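Local coordinates for protein Cd1 (Flavonifractor plautii, PDB 7D39) that binds flavin mononucleotide and probably acts as an ene-reductase that starts the breakdown of flavones and flavonols in gut bacteria, at residues F105-R111 / L160-W166. Residues are numbered along the deposited sequence.
Sequences FGPRMDR and LALTPMW
Phe105 lies with one ring face over Leu160, whose CD1 makes a CH-pi contact 3.6 Å from the ring centroid, while the edge of the Phe105 ring meets the face of Trp166 in an offset T-shaped pair (centroids 5.6 Å apart, planes at 86°); its chi1 of -99° lies between wells. Also at that edge, Pro164 CD stands 4.1 Å from Phe105 CD2. Residues 105-109 are the loosely bonded, kinked last turn of helix 96-109. Asp110 then N-caps the next helix, its OD1 accepting from Asn113 N. Across this junction Arg111 N donates to Thr163 O (3.3 Å, 162°); Arg111 and Pro164 are the closest CA pair, 4.7 Å. Arg111, chi1 t, brings NE to 3.6 Å from Pro164 O. Met165, with phi/psi 56/37, is the C-prime residue of a Schellman motif closing helix 153-162, through weak bonds from Trp166 N to Ala161 O and Met165 N to Leu162 O. The helix junction thus packs on the turn leading into strand 167-174, outermost in the parallel sheet of a flavodoxin-like fold.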
ATOM      1  N   PHE A 105      -8.591   0.275   1.646  1.00 25.35           N
ATOM      2  CA  PHE A 105      -7.953   1.065   2.690  1.00 29.97           C
ATOM      3  C   PHE A 105      -8.353   2.532   2.592  1.00 30.89           C
ATOM      4  O   PHE A 105      -8.397   3.228   3.608  1.00 27.96           O
ATOM      5  CB  PHE A 105      -6.426   0.940   2.603  1.00 19.30           C
ATOM      6  CG  PHE A 105      -5.831  -0.052   3.572  1.00 26.26           C
ATOM      7  CD1 PHE A 105      -6.419  -1.296   3.773  1.00 20.76           C
ATOM      8  CD2 PHE A 105      -4.670   0.253   4.269  1.00 23.48           C
ATOM      9  CE1 PHE A 105      -5.855  -2.211   4.670  1.00 21.11           C
ATOM     10  CE2 PHE A 105      -4.111  -0.651   5.164  1.00 24.13           C
ATOM     11  CZ  PHE A 105      -4.701  -1.892   5.359  1.00 22.55           C
ATOM     12  N   GLY A 106      -8.640   3.004   1.382  1.00 30.35           N
ATOM     13  CA  GLY A 106      -8.848   4.405   1.095  1.00 38.54           C
ATOM     14  C   GLY A 106      -9.740   5.132   2.077  1.00 48.47           C
ATOM     15  O   GLY A 106      -9.327   6.088   2.739  1.00 57.66           O
ATOM     16  N   PRO A 107     -11.000   4.704   2.173  1.00 50.76           N
ATOM     17  CA  PRO A 107     -11.975   5.417   3.009  1.00 52.69           C
ATOM     18  C   PRO A 107     -11.862   5.156   4.503  1.00 47.24           C
ATOM     19  O   PRO A 107     -12.622   5.746   5.274  1.00 46.06           O
ATOM     20  CB  PRO A 107     -13.321   4.900   2.471  1.00 57.60           C
ATOM     21  CG  PRO A 107     -13.016   4.431   1.071  1.00 55.51           C
ATOM     22  CD  PRO A 107     -11.656   3.808   1.210  1.00 52.02           C
ATOM     23  N   ARG A 108     -10.957   4.308   4.956  1.00 46.90           N
ATOM     24  CA  ARG A 108     -10.867   4.009   6.374  1.00 44.48           C
ATOM     25  C   ARG A 108      -9.504   4.306   6.981  1.00 36.15           C
ATOM     26  O   ARG A 108      -9.414   4.482   8.202  1.00 37.24           O
ATOM     27  CB  ARG A 108     -11.209   2.530   6.626  1.00 54.93           C
ATOM     28  CG  ARG A 108     -12.690   2.213   6.882  1.00 56.86           C
ATOM     29  CD  ARG A 108     -12.910   0.694   6.842  1.00 55.98           C
ATOM     30  NE  ARG A 108     -13.677   0.189   7.978  1.00 53.14           N
ATOM     31  CZ  ARG A 108     -13.240   0.147   9.237  1.00 54.11           C
ATOM     32  NH1 ARG A 108     -12.039   0.591   9.553  1.00 47.98           N
ATOM     33  NH2 ARG A 108     -14.021  -0.331  10.196  1.00 65.29           N
HETATM   34  N   MSE A 109      -8.456   4.388   6.177  1.00 22.16           N
HETATM   35  CA  MSE A 109      -7.120   4.335   6.713  1.00 22.88           C
HETATM   36  C   MSE A 109      -6.270   5.526   6.330  1.00 21.68           C
HETATM   37  O   MSE A 109      -5.113   5.603   6.728  1.00 35.02           O
HETATM   38  CB  MSE A 109      -6.449   3.040   6.258  1.00 26.96           C
HETATM   39  CG  MSE A 109      -7.078   1.811   6.873  1.00 37.65           C
HETATM   40 SE   MSE A 109      -7.019   1.941   8.811  1.00 50.54          SE
HETATM   41  CE  MSE A 109      -6.433   0.131   9.180  1.00 61.20           C
ATOM     42  N   ASP A 110      -6.835   6.460   5.561  1.00 21.63           N
ATOM     43  CA  ASP A 110      -6.061   7.605   5.095  1.00 29.26           C
ATOM     44  C   ASP A 110      -5.657   8.470   6.279  1.00 30.16           C
ATOM     45  O   ASP A 110      -6.516   8.983   7.002  1.00 30.80           O
ATOM     46  CB  ASP A 110      -6.849   8.424   4.084  1.00 32.29           C
ATOM     47  CG  ASP A 110      -6.026   9.553   3.498  1.00 39.23           C
ATOM     48  OD1 ASP A 110      -5.993  10.643   4.105  1.00 40.01           O
ATOM     49  OD2 ASP A 110      -5.380   9.339   2.448  1.00 45.33           O
ATOM     50  N   ARG A 111      -4.346   8.626   6.482  1.00 26.07           N
ATOM     51  CA  ARG A 111      -3.877   9.268   7.702  1.00 32.67           C
ATOM     52  C   ARG A 111      -4.298  10.730   7.755  1.00 27.95           C
ATOM     53  O   ARG A 111      -4.646  11.246   8.822  1.00 25.29           O
ATOM     54  CB  ARG A 111      -2.362   9.143   7.838  1.00 30.75           C
ATOM     55  CG  ARG A 111      -1.821  10.047   8.930  1.00 40.97           C
ATOM     56  CD  ARG A 111      -0.469   9.603   9.445  1.00 47.12           C
ATOM     57  NE  ARG A 111      -0.585   8.480  10.370  1.00 54.02           N
ATOM     58  CZ  ARG A 111      -0.370   8.563  11.680  1.00 52.35           C
ATOM     59  NH1 ARG A 111      -0.501   7.481  12.436  1.00 48.69           N
ATOM     60  NH2 ARG A 111      -0.013   9.724  12.232  1.00 41.96           N
ATOM     61  N   LEU A 160      -0.108   0.291  -0.841  1.00 26.15           N
ATOM     62  CA  LEU A 160      -0.896  -0.091   0.326  1.00 19.21           C
ATOM     63  C   LEU A 160      -0.430   0.661   1.571  1.00 24.74           C
ATOM     64  O   LEU A 160      -1.252   1.161   2.348  1.00 25.76           O
ATOM     65  CB  LEU A 160      -0.824  -1.602   0.533  1.00 18.94           C
ATOM     66  CG  LEU A 160      -1.515  -2.085   1.815  1.00 22.88           C
ATOM     67  CD1 LEU A 160      -3.001  -1.731   1.750  1.00 18.77           C
ATOM     68  CD2 LEU A 160      -1.349  -3.577   2.031  1.00 20.26           C
ATOM     69  N   ALA A 161       0.888   0.763   1.765  1.00 22.17           N
ATOM     70  CA  ALA A 161       1.437   1.478   2.917  1.00 23.98           C
ATOM     71  C   ALA A 161       1.212   2.980   2.816  1.00 25.26           C
ATOM     72  O   ALA A 161       1.092   3.658   3.844  1.00 22.29           O
ATOM     73  CB  ALA A 161       2.934   1.201   3.052  1.00 21.54           C
ATOM     74  N   LEU A 162       1.154   3.506   1.590  1.00 23.40           N
ATOM     75  CA  LEU A 162       1.105   4.950   1.382  1.00 26.88           C
ATOM     76  C   LEU A 162      -0.135   5.572   2.002  1.00 25.82           C
ATOM     77  O   LEU A 162      -0.080   6.688   2.528  1.00 25.52           O
ATOM     78  CB  LEU A 162       1.157   5.259  -0.115  1.00 22.73           C
ATOM     79  CG  LEU A 162       1.023   6.717  -0.531  1.00 23.53           C
ATOM     80  CD1 LEU A 162       1.748   6.924  -1.841  1.00 24.14           C
ATOM     81  CD2 LEU A 162      -0.440   7.085  -0.681  1.00 21.85           C
ATOM     82  N   THR A 163      -1.276   4.893   1.914  1.00 20.99           N
ATOM     83  CA  THR A 163      -2.517   5.497   2.385  1.00 23.04           C
ATOM     84  C   THR A 163      -2.440   5.847   3.866  1.00 22.53           C
ATOM     85  O   THR A 163      -2.624   7.018   4.217  1.00 29.71           O
ATOM     86  CB  THR A 163      -3.687   4.575   2.006  1.00 28.33           C
ATOM     87  OG1 THR A 163      -3.969   4.753   0.612  1.00 32.59           O
ATOM     88  CG2 THR A 163      -4.958   4.853   2.805  1.00 20.41           C
ATOM     89  N   PRO A 164      -2.160   4.901   4.776  1.00 22.06           N
ATOM     90  CA  PRO A 164      -1.991   5.253   6.194  1.00 22.33           C
ATOM     91  C   PRO A 164      -0.594   5.723   6.563  1.00 23.11           C
ATOM     92  O   PRO A 164      -0.342   5.974   7.746  1.00 28.54           O
ATOM     93  CB  PRO A 164      -2.307   3.936   6.909  1.00 22.10           C
ATOM     94  CG  PRO A 164      -1.831   2.896   5.927  1.00 28.73           C
ATOM     95  CD  PRO A 164      -2.190   3.446   4.568  1.00 21.09           C
HETATM   96  N   MSE A 165       0.305   5.854   5.597  1.00 23.00           N
HETATM   97  CA  MSE A 165       1.688   6.247   5.855  1.00 23.95           C
HETATM   98  C   MSE A 165       2.397   5.341   6.857  1.00 24.05           C
HETATM   99  O   MSE A 165       3.185   5.803   7.674  1.00 25.16           O
HETATM  100  CB  MSE A 165       1.745   7.693   6.334  1.00 24.55           C
HETATM  101  CG  MSE A 165       1.484   8.692   5.233  1.00 36.65           C
HETATM  102 SE   MSE A 165       1.345  10.527   5.910  1.00 43.49          SE
HETATM  103  CE  MSE A 165       3.172  10.782   6.536  1.00 32.30           C
ATOM    104  N   TRP A 166       2.110   4.047   6.803  1.00 23.44           N
ATOM    105  CA  TRP A 166       2.897   3.094   7.569  1.00 24.11           C
ATOM    106  C   TRP A 166       4.339   3.086   7.081  1.00 27.63           C
ATOM    107  O   TRP A 166       4.620   3.285   5.895  1.00 26.91           O
ATOM    108  CB  TRP A 166       2.298   1.696   7.445  1.00 28.43           C
ATOM    109  CG  TRP A 166       1.011   1.549   8.153  1.00 22.84           C
ATOM    110  CD1 TRP A 166       0.508   2.376   9.100  1.00 23.35           C
ATOM    111  CD2 TRP A 166       0.053   0.508   7.973  1.00 23.55           C
ATOM    112  NE1 TRP A 166      -0.694   1.913   9.538  1.00 23.08           N
ATOM    113  CE2 TRP A 166      -1.005   0.768   8.855  1.00 22.38           C
ATOM    114  CE3 TRP A 166      -0.008  -0.626   7.162  1.00 26.53           C
ATOM    115  CZ2 TRP A 166      -2.121  -0.057   8.946  1.00 21.99           C
ATOM    116  CZ3 TRP A 166      -1.115  -1.447   7.253  1.00 28.30           C
ATOM    117  CH2 TRP A 166      -2.160  -1.157   8.141  1.00 23.07           C
TER